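Local coordinates for conserved exported protein (PDB 3CLW) that is of unknown function but probably hydrolyses O-glycosidic bonds as a family 30 glycoside hydrolase with a TIM-barrel domain, at residues Ile72-Tyr77 with Ala140-Thr145; Glu78-Lys83 with Trp89-Cys94; Asp26-Ala31 with Asn194-Gly199; Phe127-Ala132 with Asp158-Phe163; Gly100-Thr105 with Leu164-Gln169. All blocks are in the same frame, centred on the assembly; numbering follows the deposited sequence.

Contact 1 of 5, residues Ile72-Tyr77 with Ala140-Thr145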
# COMPACT_ATOMS: atom_id res chain seq x y z
N ILE A 72 7.13 11.27 -6.30
CA ILE A 72 8.10 12.20 -6.81
C ILE A 72 7.76 12.44 -8.28
O ILE A 72 7.72 11.50 -9.09
CB ILE A 72 9.54 11.66 -6.62
CG1 ILE A 72 9.84 11.47 -5.11
CG2 ILE A 72 10.55 12.58 -7.26
CD1 ILE A 72 9.69 12.73 -4.24
N GLY A 73 7.45 13.69 -8.59
CA GLY A 73 7.01 14.07 -9.93
C GLY A 73 8.07 14.01 -11.03
O GLY A 73 9.26 14.14 -10.78
N ALA A 74 7.59 13.88 -12.25
CA ALA A 74 8.41 13.64 -13.43
C ALA A 74 8.25 14.83 -14.35
O ALA A 74 8.85 14.87 -15.43
CB ALA A 74 7.97 12.33 -14.11
N GLY A 75 7.42 15.79 -13.94
CA GLY A 75 7.29 17.07 -14.63
C GLY A 75 6.33 17.09 -15.80
O GLY A 75 6.47 17.90 -16.71
N SER A 76 5.34 16.21 -15.80
CA SER A 76 4.34 16.29 -16.83
C SER A 76 3.55 17.63 -16.73
O SER A 76 2.92 18.05 -17.68
CB SER A 76 3.39 15.10 -16.74
OG SER A 76 2.86 14.96 -15.45
N TYR A 77 3.64 18.30 -15.59
CA TYR A 77 3.04 19.62 -15.44
C TYR A 77 3.85 20.70 -16.17
O TYR A 77 3.28 21.46 -16.95
CB TYR A 77 2.84 19.99 -13.95
CG TYR A 77 2.35 21.41 -13.77
CD1 TYR A 77 0.99 21.71 -13.88
CD2 TYR A 77 3.24 22.47 -13.52
CE1 TYR A 77 0.51 23.00 -13.72
CE2 TYR A 77 2.78 23.76 -13.38
CZ TYR A 77 1.39 24.03 -13.48
OH TYR A 77 0.89 25.34 -13.32
N ALA A 140 10.52 12.17 -24.88
CA ALA A 140 10.50 13.56 -24.38
C ALA A 140 9.20 13.90 -23.60
O ALA A 140 8.71 15.04 -23.63
CB ALA A 140 10.74 14.56 -25.51
N SER A 141 8.68 12.91 -22.89
CA SER A 141 7.42 13.05 -22.20
C SER A 141 7.29 11.93 -21.15
O SER A 141 7.93 10.89 -21.25
CB SER A 141 6.28 13.00 -23.20
OG SER A 141 5.04 12.85 -22.55
N THR A 142 6.50 12.19 -20.12
CA THR A 142 6.19 11.15 -19.13
C THR A 142 5.21 10.13 -19.74
O THR A 142 5.01 9.03 -19.20
CB THR A 142 5.60 11.76 -17.86
OG1 THR A 142 4.31 12.28 -18.17
CG2 THR A 142 6.47 12.90 -17.33
N VAL A 143 4.57 10.51 -20.86
CA VAL A 143 3.82 9.53 -21.65
C VAL A 143 4.74 8.91 -22.71
O VAL A 143 5.18 9.58 -23.66
CB VAL A 143 2.50 10.11 -22.22
CG1 VAL A 143 1.66 9.00 -22.88
CG2 VAL A 143 1.68 10.82 -21.09
N SER A 144 5.05 7.63 -22.51
CA SER A 144 5.93 6.87 -23.37
C SER A 144 5.22 6.62 -24.71
O SER A 144 4.01 6.81 -24.81
CB SER A 144 6.29 5.55 -22.72
OG SER A 144 5.09 4.87 -22.41
N THR A 145 5.97 6.22 -25.74
CA THR A 145 5.37 6.01 -27.05
C THR A 145 5.67 4.63 -27.66
O THR A 145 5.53 4.44 -28.86
CB THR A 145 5.74 7.14 -28.05
OG1 THR A 145 7.16 7.28 -28.10
CG2 THR A 145 5.16 8.46 -27.62
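Over one face of the flat Ala74-Gly75 peptide lies the methyl of Thr142, its CG2 3.6 Å from Ala74 O, where Ile72-Tyr77 meets Ala140-Thr145. The same CG2 touches the methyl of Ala74, 3.6 Å from its CB, so two small apolar groups meet beside the peptide. The other branch of Thr142 turns to Ser76, and OG1 lies 3.3 Å from Ser76 CB. With chi1 of 68°, OG1 sits between the backbone N and the carbonyl carbon while CG2 stands anti to the carbonyl carbon, which splits the fork between the two neighbours. Threonine suits the place because its methyl can pack and its hydroxyl can bond, and the compact Ala74 and Ser76 let the loops come close. Beside it, Ser141 forms an ST turn, its OG accepting from Val143 N at 2.9 Å, and this bends the chain just where Thr142 projects. The hydroxyls of Ser76 and Thr142 stay 4.1 Å apart, OG to OG1, and find other partners: Ser76 OG meets Glu198 OE1 and the backbone N of Thr92, while Thr142 OG1 meets Glu84 OE1. Carbon packing thus closes the buried seam directly, and the polar atoms at its margin bind carboxylates from adjacent loops, a division that satisfies both hydroxyls without a bond across the two segments.

Contact 2 of 5, residues Glu78-Lys83 with Trp89-Cys94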
# COMPACT_ATOMS: atom_id res chain seq x y z
N GLU A 78 5.16 20.81 -15.90
CA GLU A 78 6.00 21.77 -16.67
C GLU A 78 5.96 21.47 -18.19
O GLU A 78 6.10 22.37 -18.99
CB GLU A 78 7.47 21.73 -16.22
CG GLU A 78 7.76 22.30 -14.84
CD GLU A 78 7.65 21.25 -13.73
OE1 GLU A 78 7.00 20.18 -13.97
OE2 GLU A 78 8.21 21.49 -12.63
N ASN A 79 5.81 20.20 -18.56
CA ASN A 79 5.93 19.75 -19.94
C ASN A 79 4.56 19.62 -20.58
O ASN A 79 4.42 18.97 -21.61
CB ASN A 79 6.62 18.37 -19.98
CG ASN A 79 7.11 17.99 -21.37
OD1 ASN A 79 7.67 18.79 -22.09
ND2 ASN A 79 6.99 16.73 -21.69
N ARG A 80 3.55 20.24 -19.99
CA ARG A 80 2.18 19.92 -20.38
C ARG A 80 1.75 20.31 -21.81
O ARG A 80 0.80 19.73 -22.32
CB ARG A 80 1.16 20.39 -19.32
CG ARG A 80 0.86 21.86 -19.27
CD ARG A 80 0.20 22.19 -17.92
NE ARG A 80 0.02 23.63 -17.73
CZ ARG A 80 0.97 24.46 -17.28
NH1 ARG A 80 0.71 25.77 -17.15
NH2 ARG A 80 2.17 23.98 -16.96
N GLU A 81 2.46 21.26 -22.44
CA GLU A 81 2.20 21.65 -23.84
C GLU A 81 2.64 20.57 -24.85
O GLU A 81 2.30 20.67 -26.04
CB GLU A 81 2.87 22.99 -24.19
CG GLU A 81 2.27 24.21 -23.51
CD GLU A 81 3.02 25.54 -23.81
OE1 GLU A 81 3.72 25.64 -24.83
OE2 GLU A 81 2.89 26.50 -23.01
N ALA A 82 3.39 19.55 -24.38
CA ALA A 82 3.84 18.43 -25.18
C ALA A 82 2.72 17.41 -25.28
O ALA A 82 1.61 17.69 -24.83
CB ALA A 82 5.11 17.78 -24.53
N LYS A 83 3.00 16.22 -25.84
CA LYS A 83 2.03 15.11 -25.81
C LYS A 83 2.12 14.43 -24.44
O LYS A 83 2.78 13.40 -24.28
CB LYS A 83 2.26 14.09 -26.94
CG LYS A 83 2.43 14.74 -28.31
CD LYS A 83 2.30 13.77 -29.52
CE LYS A 83 2.15 14.64 -30.81
NZ LYS A 83 2.19 13.84 -32.12
N TRP A 89 -5.50 16.90 -12.93
CA TRP A 89 -5.35 16.17 -11.67
C TRP A 89 -4.02 15.40 -11.57
O TRP A 89 -3.37 15.37 -10.52
CB TRP A 89 -6.48 15.17 -11.53
CG TRP A 89 -7.79 15.71 -11.03
CD1 TRP A 89 -8.96 15.84 -11.74
CD2 TRP A 89 -8.08 16.14 -9.69
NE1 TRP A 89 -9.95 16.35 -10.93
CE2 TRP A 89 -9.45 16.53 -9.67
CE3 TRP A 89 -7.32 16.25 -8.51
CZ2 TRP A 89 -10.07 17.01 -8.51
CZ3 TRP A 89 -7.94 16.71 -7.36
CH2 TRP A 89 -9.30 17.09 -7.37
N ASN A 90 -3.65 14.76 -12.68
CA ASN A 90 -2.66 13.69 -12.67
C ASN A 90 -1.27 14.10 -13.15
O ASN A 90 -0.37 13.26 -13.20
CB ASN A 90 -3.16 12.51 -13.49
CG ASN A 90 -4.40 11.88 -12.90
OD1 ASN A 90 -4.87 12.27 -11.85
ND2 ASN A 90 -4.94 10.91 -13.58
N ARG A 91 -1.12 15.38 -13.48
CA ARG A 91 0.17 15.97 -13.83
C ARG A 91 0.97 16.23 -12.56
O ARG A 91 0.39 16.50 -11.50
CB ARG A 91 -0.04 17.30 -14.58
CG ARG A 91 -0.34 17.10 -16.06
CD ARG A 91 -0.85 18.39 -16.70
NE ARG A 91 -1.49 18.08 -17.98
CZ ARG A 91 -2.54 18.74 -18.47
NH1 ARG A 91 -3.13 19.75 -17.81
NH2 ARG A 91 -3.01 18.35 -19.62
N THR A 92 2.29 16.16 -12.67
CA THR A 92 3.19 16.38 -11.53
C THR A 92 4.25 17.41 -11.90
O THR A 92 4.69 17.46 -13.05
CB THR A 92 3.94 15.06 -11.09
OG1 THR A 92 4.86 14.63 -12.11
CG2 THR A 92 2.97 13.93 -10.84
N GLU A 93 4.66 18.21 -10.93
CA GLU A 93 5.86 19.00 -11.11
C GLU A 93 7.13 18.12 -11.03
O GLU A 93 7.05 16.93 -10.72
CB GLU A 93 5.93 20.10 -10.05
CG GLU A 93 4.75 21.07 -10.13
CD GLU A 93 4.79 22.08 -9.03
OE1 GLU A 93 4.50 21.71 -7.88
OE2 GLU A 93 5.17 23.22 -9.33
N CYS A 94 8.28 18.70 -11.34
CA CYS A 94 9.54 17.99 -11.16
C CYS A 94 10.50 18.92 -10.45
O CYS A 94 10.69 20.08 -10.88
CB CYS A 94 10.13 17.50 -12.51
SG CYS A 94 11.55 16.38 -12.34
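Glu78 leaves its backbone with CG anti to the carbonyl carbon and then folds at chi2 (89°), which swings its carboxylate back to Glu93 and Cys94. There OE2 accepts the backbone N-H of Cys94 at 3.1 Å on its syn side, almost straight at 174°. OE1 rests 3.3 Å from Glu93 CA, and Glu93 CB packs 3.7 Å from Glu78 OE2. A glutamate fits because its chain is long enough to reach the neighbouring backbone even when bent. Farther along, Arg80 and Arg91 cross at about a right angle. Arg80 CB lies over one face of the Arg91 guanidinium, 3.8 Å from Arg91 NE, so carbon rather than charge meets the flat group. Each arginine spends its polar end on a carbonyl close in sequence: Arg80 NH2 on Tyr77 O, Arg91 NE on Val85 O. Arg80 itself belongs to the type I turn Asn79-Ala82, closed by Ala82 N to Asn79 O. Lys106 bridges to Glu78 OE2 and probably eases its nearness to the Glu93 carboxylate, which is itself bonded through OE1 to Gln107 N; one carboxylate oxygen therefore ties a backbone amide and a lysine together at a partly open surface.

Contact 3 of 5, residues Asp26-Ala31 with Asn194-Gly199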
# COMPACT_ATOMS: atom_id res chain seq x y z
N ASP A 26 0.07 9.42 -1.69
CA ASP A 26 -0.28 10.83 -1.88
C ASP A 26 -0.64 11.23 -3.33
O ASP A 26 -0.80 12.41 -3.64
CB ASP A 26 0.87 11.69 -1.37
CG ASP A 26 2.00 11.86 -2.38
OD1 ASP A 26 2.04 11.16 -3.42
OD2 ASP A 26 2.86 12.73 -2.13
N ALA A 27 -0.72 10.25 -4.23
CA ALA A 27 -0.64 10.54 -5.68
C ALA A 27 -1.81 11.42 -6.16
O ALA A 27 -2.97 11.23 -5.70
CB ALA A 27 -0.58 9.28 -6.46
N TRP A 28 -1.49 12.37 -7.04
CA TRP A 28 -2.48 13.13 -7.80
C TRP A 28 -3.22 14.19 -7.00
O TRP A 28 -3.08 15.37 -7.29
CB TRP A 28 -3.47 12.23 -8.52
CG TRP A 28 -2.83 11.27 -9.47
CD1 TRP A 28 -1.56 11.32 -10.02
CD2 TRP A 28 -3.45 10.09 -10.00
NE1 TRP A 28 -1.37 10.23 -10.86
CE2 TRP A 28 -2.51 9.47 -10.86
CE3 TRP A 28 -4.72 9.51 -9.86
CZ2 TRP A 28 -2.80 8.30 -11.55
CZ3 TRP A 28 -5.00 8.33 -10.58
CH2 TRP A 28 -4.05 7.75 -11.40
N ARG A 29 -3.94 13.77 -5.96
CA ARG A 29 -4.90 14.63 -5.25
C ARG A 29 -4.37 15.43 -4.07
O ARG A 29 -4.80 16.56 -3.85
CB ARG A 29 -6.17 13.82 -4.93
CG ARG A 29 -6.69 13.23 -6.24
CD ARG A 29 -7.96 12.49 -6.14
NE ARG A 29 -7.78 11.06 -5.93
CZ ARG A 29 -7.78 10.12 -6.87
NH1 ARG A 29 -7.87 10.39 -8.16
NH2 ARG A 29 -7.67 8.88 -6.48
N CYS A 30 -3.41 14.86 -3.36
CA CYS A 30 -2.83 15.49 -2.19
C CYS A 30 -2.07 16.77 -2.51
O CYS A 30 -1.98 17.70 -1.67
CB CYS A 30 -1.95 14.49 -1.42
SG CYS A 30 -3.00 13.23 -0.60
N ALA A 31 -1.55 16.86 -3.73
CA ALA A 31 -0.96 18.12 -4.19
C ALA A 31 -2.00 19.25 -4.12
O ALA A 31 -1.67 20.39 -3.75
CB ALA A 31 -0.40 17.98 -5.62
N ASN A 194 -1.69 4.89 -22.77
CA ASN A 194 -2.40 5.55 -21.67
C ASN A 194 -1.82 6.94 -21.44
O ASN A 194 -0.65 7.08 -21.10
CB ASN A 194 -2.29 4.66 -20.41
CG ASN A 194 -2.96 5.27 -19.15
OD1 ASN A 194 -3.16 6.47 -19.04
ND2 ASN A 194 -3.25 4.42 -18.17
N SER A 195 -2.61 7.98 -21.67
CA SER A 195 -2.13 9.34 -21.46
C SER A 195 -2.87 10.00 -20.30
O SER A 195 -2.78 11.21 -20.10
CB SER A 195 -2.32 10.17 -22.73
OG SER A 195 -3.69 10.19 -23.05
N PHE A 196 -3.59 9.19 -19.53
CA PHE A 196 -4.33 9.65 -18.34
C PHE A 196 -3.38 9.94 -17.15
O PHE A 196 -3.77 10.53 -16.14
CB PHE A 196 -5.41 8.58 -17.99
CG PHE A 196 -6.24 8.88 -16.74
CD1 PHE A 196 -7.14 9.95 -16.72
CD2 PHE A 196 -6.14 8.06 -15.62
CE1 PHE A 196 -7.91 10.22 -15.56
CE2 PHE A 196 -6.90 8.31 -14.46
CZ PHE A 196 -7.79 9.40 -14.44
N GLN A 197 -2.11 9.59 -17.31
CA GLN A 197 -1.23 9.29 -16.20
C GLN A 197 0.22 9.08 -16.69
O GLN A 197 0.43 8.53 -17.77
CB GLN A 197 -1.69 7.95 -15.62
CG GLN A 197 -1.24 7.74 -14.29
CD GLN A 197 -1.25 6.28 -13.88
OE1 GLN A 197 -2.23 5.58 -14.07
NE2 GLN A 197 -0.19 5.87 -13.21
N GLU A 198 1.19 9.48 -15.87
CA GLU A 198 2.60 9.14 -16.05
C GLU A 198 2.84 7.63 -15.95
O GLU A 198 2.21 6.94 -15.16
CB GLU A 198 3.46 9.84 -15.00
CG GLU A 198 3.39 11.36 -15.04
CD GLU A 198 4.22 12.04 -13.96
OE1 GLU A 198 4.42 13.28 -14.07
OE2 GLU A 198 4.68 11.35 -13.00
N GLY A 199 3.77 7.12 -16.76
CA GLY A 199 4.06 5.68 -16.72
C GLY A 199 5.19 5.25 -17.61
O GLY A 199 5.61 5.99 -18.52
O HOH W 1 0.52 10.87 -13.15
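Trp28 carries this contact, extending its indole from Asp26-Ala31 to Gln197 and Phe196 of the loop Asn194-Gly199. At the base, Trp28 CB lies 3.7 Å from Trp89 O, and a chi1 of -58° places CG anti to the carbonyl carbon and directs the ring across. Along the pyrrole side, NE1 donates to a water at 3.0 Å. That water also accepts from Glu198 N, so it joins the indole to the far backbone. Next on the rim, CZ2 meets Gln197 CG at 3.2 Å, a tight approach at the ring edge and near its plane. The extended Gln197 chain crosses the indole at about a right angle, its CD also lying at the edge. At the tip, CH2 comes 4.2 Å from Phe196 CE2. The two rings form an offset edge-to-face pair, Phe196 turning its edge to the face of the six-membered ring with the planes 79° apart. Tryptophan suits the position because it supplies a broad apolar surface and an N-H for the water bridge. Asn194, through an Asx turn to Phe196 N, shapes the backbone that presents the phenylalanine. Trp28 also meets Trp357 edge-to-face. Its segment connects strand 6-25 with helix 30-36, and its partner lies in the loop between strand 178-182 and helix 204-221, so the contact spans loops beyond two barrel strands.

Contact 4 of 5, residues Phe127-Ala132 with Asp158-Phe163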
# COMPACT_ATOMS: atom_id res chain seq x y z
N PHE A 127 9.52 7.15 -1.30
CA PHE A 127 9.46 7.99 -2.52
C PHE A 127 9.33 7.10 -3.75
O PHE A 127 10.14 6.18 -3.94
CB PHE A 127 10.76 8.79 -2.65
CG PHE A 127 10.79 10.04 -1.83
CD1 PHE A 127 11.76 11.00 -2.06
CD2 PHE A 127 9.82 10.27 -0.83
CE1 PHE A 127 11.77 12.17 -1.30
CE2 PHE A 127 9.81 11.46 -0.09
CZ PHE A 127 10.78 12.41 -0.33
N PHE A 128 8.32 7.36 -4.57
CA PHE A 128 8.09 6.54 -5.77
C PHE A 128 7.89 7.42 -7.00
O PHE A 128 7.37 8.53 -6.89
CB PHE A 128 6.94 5.50 -5.60
CG PHE A 128 5.54 6.08 -5.68
CD1 PHE A 128 4.94 6.65 -4.56
CD2 PHE A 128 4.82 6.04 -6.87
CE1 PHE A 128 3.61 7.18 -4.62
CE2 PHE A 128 3.54 6.59 -6.95
CZ PHE A 128 2.93 7.15 -5.81
N THR A 129 8.32 6.90 -8.15
CA THR A 129 8.16 7.52 -9.45
C THR A 129 7.38 6.61 -10.40
O THR A 129 7.51 5.35 -10.37
CB THR A 129 9.50 7.86 -10.13
OG1 THR A 129 10.43 6.77 -9.95
CG2 THR A 129 10.08 9.13 -9.59
N ASN A 130 6.58 7.30 -11.23
CA ASN A 130 5.82 6.76 -12.32
C ASN A 130 6.50 7.01 -13.66
O ASN A 130 6.16 6.39 -14.67
CB ASN A 130 4.45 7.41 -12.35
CG ASN A 130 3.55 6.84 -11.33
OD1 ASN A 130 3.67 5.65 -10.97
ND2 ASN A 130 2.63 7.66 -10.82
N SER A 131 7.46 7.91 -13.67
CA SER A 131 8.27 8.14 -14.86
C SER A 131 9.52 8.85 -14.40
O SER A 131 9.53 9.49 -13.32
CB SER A 131 7.49 8.99 -15.90
OG SER A 131 8.34 9.58 -16.88
N ALA A 132 10.56 8.73 -15.21
CA ALA A 132 11.76 9.54 -15.08
C ALA A 132 11.37 10.92 -15.58
O ALA A 132 10.40 11.05 -16.31
CB ALA A 132 12.91 8.93 -15.91
N ASP A 158 21.97 6.37 -14.53
CA ASP A 158 22.71 7.00 -13.44
C ASP A 158 22.16 8.39 -13.08
O ASP A 158 22.00 8.70 -11.89
CB ASP A 158 24.21 7.03 -13.72
CG ASP A 158 24.57 7.85 -14.95
OD1 ASP A 158 23.83 7.85 -15.95
OD2 ASP A 158 25.62 8.50 -14.90
N ASP A 159 21.85 9.21 -14.09
CA ASP A 159 21.22 10.52 -13.89
C ASP A 159 19.90 10.40 -13.10
O ASP A 159 19.66 11.16 -12.16
CB ASP A 159 20.94 11.21 -15.24
CG ASP A 159 22.17 11.35 -16.09
OD1 ASP A 159 22.70 12.46 -16.21
OD2 ASP A 159 22.64 10.35 -16.63
N PHE A 160 19.06 9.46 -13.51
CA PHE A 160 17.79 9.24 -12.84
C PHE A 160 18.01 8.78 -11.39
O PHE A 160 17.43 9.36 -10.46
CB PHE A 160 16.91 8.29 -13.65
CG PHE A 160 15.54 8.06 -13.08
CD1 PHE A 160 14.86 9.08 -12.41
CD2 PHE A 160 14.91 6.83 -13.24
CE1 PHE A 160 13.58 8.88 -11.88
CE2 PHE A 160 13.62 6.60 -12.74
CZ PHE A 160 12.95 7.65 -12.04
N ALA A 161 18.85 7.77 -11.20
CA ALA A 161 19.20 7.31 -9.84
C ALA A 161 19.72 8.46 -8.99
O ALA A 161 19.36 8.58 -7.80
CB ALA A 161 20.20 6.15 -9.87
N ARG A 162 20.56 9.32 -9.58
CA ARG A 162 21.08 10.45 -8.84
C ARG A 162 19.99 11.47 -8.45
O ARG A 162 20.04 12.04 -7.37
CB ARG A 162 22.22 11.12 -9.60
CG ARG A 162 23.56 10.34 -9.50
CD ARG A 162 24.72 11.25 -9.89
NE ARG A 162 24.59 11.72 -11.26
CZ ARG A 162 25.14 11.12 -12.33
NH1 ARG A 162 25.86 9.99 -12.20
NH2 ARG A 162 24.96 11.65 -13.55
N PHE A 163 19.03 11.69 -9.35
CA PHE A 163 17.89 12.54 -9.13
C PHE A 163 17.05 12.04 -7.95
O PHE A 163 16.76 12.81 -7.04
CB PHE A 163 17.01 12.63 -10.39
CG PHE A 163 15.62 13.15 -10.12
CD1 PHE A 163 15.41 14.50 -9.83
CD2 PHE A 163 14.52 12.29 -10.16
CE1 PHE A 163 14.12 15.00 -9.57
CE2 PHE A 163 13.21 12.77 -9.93
CZ PHE A 163 13.03 14.15 -9.61
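Ala132 packs squarely on Phe160, and this is the tight part of the contact. The alanine CB stands 3.8 Å from the ring centroid and only 3° off the normal, a CH-pi contact over the middle of the face, with Ala132 CA 3.7 Å from Phe160 CE1. At the ring edge, Thr129 OG1 lies 3.4 Å from Phe160 CZ, near the ring plane. Phe160 has CG anti to its backbone N (chi1 -177°), which sends the ring off the helix into this niche. The small alanine methyl can come down directly on the face, and threonine can pack at the edge while its OG1 bonds to Pro183 O. The contact is looser at Phe163, where Phe163 CE2 stays 4.8 Å from Thr129 CG2. On the solvent side of the helix, the exposed Arg162 forms salt bridges with Asp158 (NH1 to OD2, 3.1 Å) and, more distantly, Asp159 (NH2 to OD1, 3.6 Å), a network suited to water rather than the core. Phe160 also touches Met210 of helix 204-221. The ring therefore lies between the chain leaving strand 125-128, itself between parallel strands 68-71 and 178-182, and two helices, 157-173 and 204-221.

Contact 5 of 5, residues Gly100-Thr105 with Leu164-Gln169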
# COMPACT_ATOMS: atom_id res chain seq x y z
N GLY A 100 19.32 21.20 -15.42
CA GLY A 100 20.02 20.58 -14.31
C GLY A 100 19.94 21.32 -12.97
O GLY A 100 20.60 20.94 -12.03
N LYS A 101 19.11 22.35 -12.88
CA LYS A 101 18.86 23.04 -11.60
C LYS A 101 17.70 22.43 -10.80
O LYS A 101 16.76 21.86 -11.36
CB LYS A 101 18.59 24.53 -11.82
CG LYS A 101 19.71 25.29 -12.48
CD LYS A 101 21.04 25.09 -11.77
CE LYS A 101 22.09 26.09 -12.29
NZ LYS A 101 23.48 25.61 -11.99
N TYR A 102 17.80 22.53 -9.49
CA TYR A 102 16.78 21.95 -8.60
C TYR A 102 15.94 23.05 -8.00
O TYR A 102 16.46 24.06 -7.53
CB TYR A 102 17.42 21.15 -7.47
CG TYR A 102 17.81 19.76 -7.88
CD1 TYR A 102 19.04 19.52 -8.51
CD2 TYR A 102 16.96 18.68 -7.62
CE1 TYR A 102 19.40 18.24 -8.89
CE2 TYR A 102 17.31 17.40 -7.96
CZ TYR A 102 18.53 17.19 -8.62
OH TYR A 102 18.89 15.93 -9.00
N ASP A 103 14.62 22.83 -8.01
CA ASP A 103 13.69 23.70 -7.30
C ASP A 103 12.87 22.87 -6.31
O ASP A 103 11.89 22.23 -6.68
CB ASP A 103 12.80 24.47 -8.29
CG ASP A 103 11.89 25.52 -7.58
OD1 ASP A 103 11.92 25.60 -6.33
OD2 ASP A 103 11.15 26.27 -8.29
N PHE A 104 13.30 22.89 -5.04
CA PHE A 104 12.60 22.12 -4.02
C PHE A 104 11.34 22.81 -3.42
O PHE A 104 10.70 22.28 -2.49
CB PHE A 104 13.58 21.62 -2.93
CG PHE A 104 14.42 20.45 -3.38
CD1 PHE A 104 13.82 19.23 -3.73
CD2 PHE A 104 15.81 20.56 -3.47
CE1 PHE A 104 14.62 18.13 -4.16
CE2 PHE A 104 16.59 19.47 -3.88
CZ PHE A 104 16.00 18.26 -4.22
N THR A 105 10.93 23.94 -4.00
CA THR A 105 9.68 24.56 -3.56
C THR A 105 8.49 23.99 -4.30
O THR A 105 7.38 24.33 -3.98
CB THR A 105 9.64 26.08 -3.77
OG1 THR A 105 9.52 26.34 -5.17
CG2 THR A 105 10.87 26.81 -3.18
N LEU A 164 16.69 10.75 -7.97
CA LEU A 164 15.96 10.09 -6.89
C LEU A 164 16.69 10.12 -5.53
O LEU A 164 16.07 10.38 -4.51
CB LEU A 164 15.63 8.65 -7.24
CG LEU A 164 14.68 8.41 -8.41
CD1 LEU A 164 14.63 6.93 -8.72
CD2 LEU A 164 13.29 8.90 -7.99
N VAL A 165 18.00 9.90 -5.55
CA VAL A 165 18.80 9.95 -4.33
C VAL A 165 18.94 11.36 -3.78
O VAL A 165 18.81 11.56 -2.59
CB VAL A 165 20.20 9.27 -4.49
CG1 VAL A 165 21.13 9.67 -3.35
CG2 VAL A 165 20.04 7.77 -4.54
N LYS A 166 19.23 12.33 -4.65
CA LYS A 166 19.31 13.74 -4.22
C LYS A 166 17.99 14.26 -3.59
O LYS A 166 18.03 15.03 -2.64
CB LYS A 166 19.76 14.67 -5.35
CG LYS A 166 19.48 16.18 -5.05
CD LYS A 166 20.59 17.05 -5.52
CE LYS A 166 20.34 18.51 -5.15
NZ LYS A 166 21.39 19.37 -5.74
N SER A 167 16.86 13.85 -4.16
CA SER A 167 15.52 14.22 -3.65
C SER A 167 15.29 13.63 -2.25
O SER A 167 14.86 14.35 -1.32
CB SER A 167 14.41 13.74 -4.60
OG SER A 167 14.48 14.36 -5.86
N ALA A 168 15.56 12.32 -2.11
CA ALA A 168 15.49 11.69 -0.80
C ALA A 168 16.42 12.37 0.20
O ALA A 168 16.04 12.63 1.34
CB ALA A 168 15.80 10.16 -0.86
N GLN A 169 17.64 12.65 -0.24
CA GLN A 169 18.62 13.26 0.66
C GLN A 169 18.19 14.64 1.09
O GLN A 169 18.35 14.99 2.25
CB GLN A 169 20.01 13.33 0.05
CG GLN A 169 21.09 13.78 1.06
CD GLN A 169 22.52 13.69 0.46
OE1 GLN A 169 22.71 13.68 -0.77
NE2 GLN A 169 23.51 13.60 1.33
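Lys166, Tyr102 and Phe104 bury most of the surface between Gly100-Thr105 and helix residues Leu164-Gln169. The lysine lies along one face of the Tyr102 ring. Its CG is 3.8 Å from Tyr102 CZ, CD is 3.7 Å from the same CZ, and CE is 3.8 Å from the ring centroid, nearly over the centre. The charged end slips past the middle: NZ is 4.2 Å from the Tyr102 centroid and 33° off the normal, an off-centre cation-pi contact. A chi2 of 141° bends the lysine chain so that its methylenes follow the ring. Lysine suits this exposed site by offering both an apolar stem and a cation that can stay near water. Phe104 meets the lysine near its end, Lys166 CE lying at the ring edge, 4.1 Å from Phe104 CE2. Phe104 CE1 packs 4.0 Å from Ser167 CA. Small Ser167 lets this ring approach the helix, while its OG bonds back to Phe163 O. Phe104 also stacks with His170 and meets Phe95, so it joins a small aromatic cluster. In the loop, Asp103 OD1 accepts from Thr105 N, an Asx turn spanning Phe104, and also from Thr105 OG1. The arrangement matches a TIM-barrel exterior, where the long loop after strand 68-71 drapes over helix 157-173.

Contacts 1, 2 and 3 cluster on one side of the chain: the centres of contacts 1 and 2 lie about 6 Å apart, and each is about 10 Å from the centre of contact 3. Glu198 of contact 3 joins the group, its OE1 lying 2.7 Å from Ser76 OG of contact 1. Contacts 4 and 5 share helix 157-173, with centres about 10 Å apart, and Ile72 N bonds to Phe128 O at 2.8 Å to connect contact 1 with contact 4. Contacts 3 and 5 do not touch, their centres being about 20 Å apart. If the family assignment holds, the loops of contacts 1 to 3, which follow barrel strands, probably border the catalytic end.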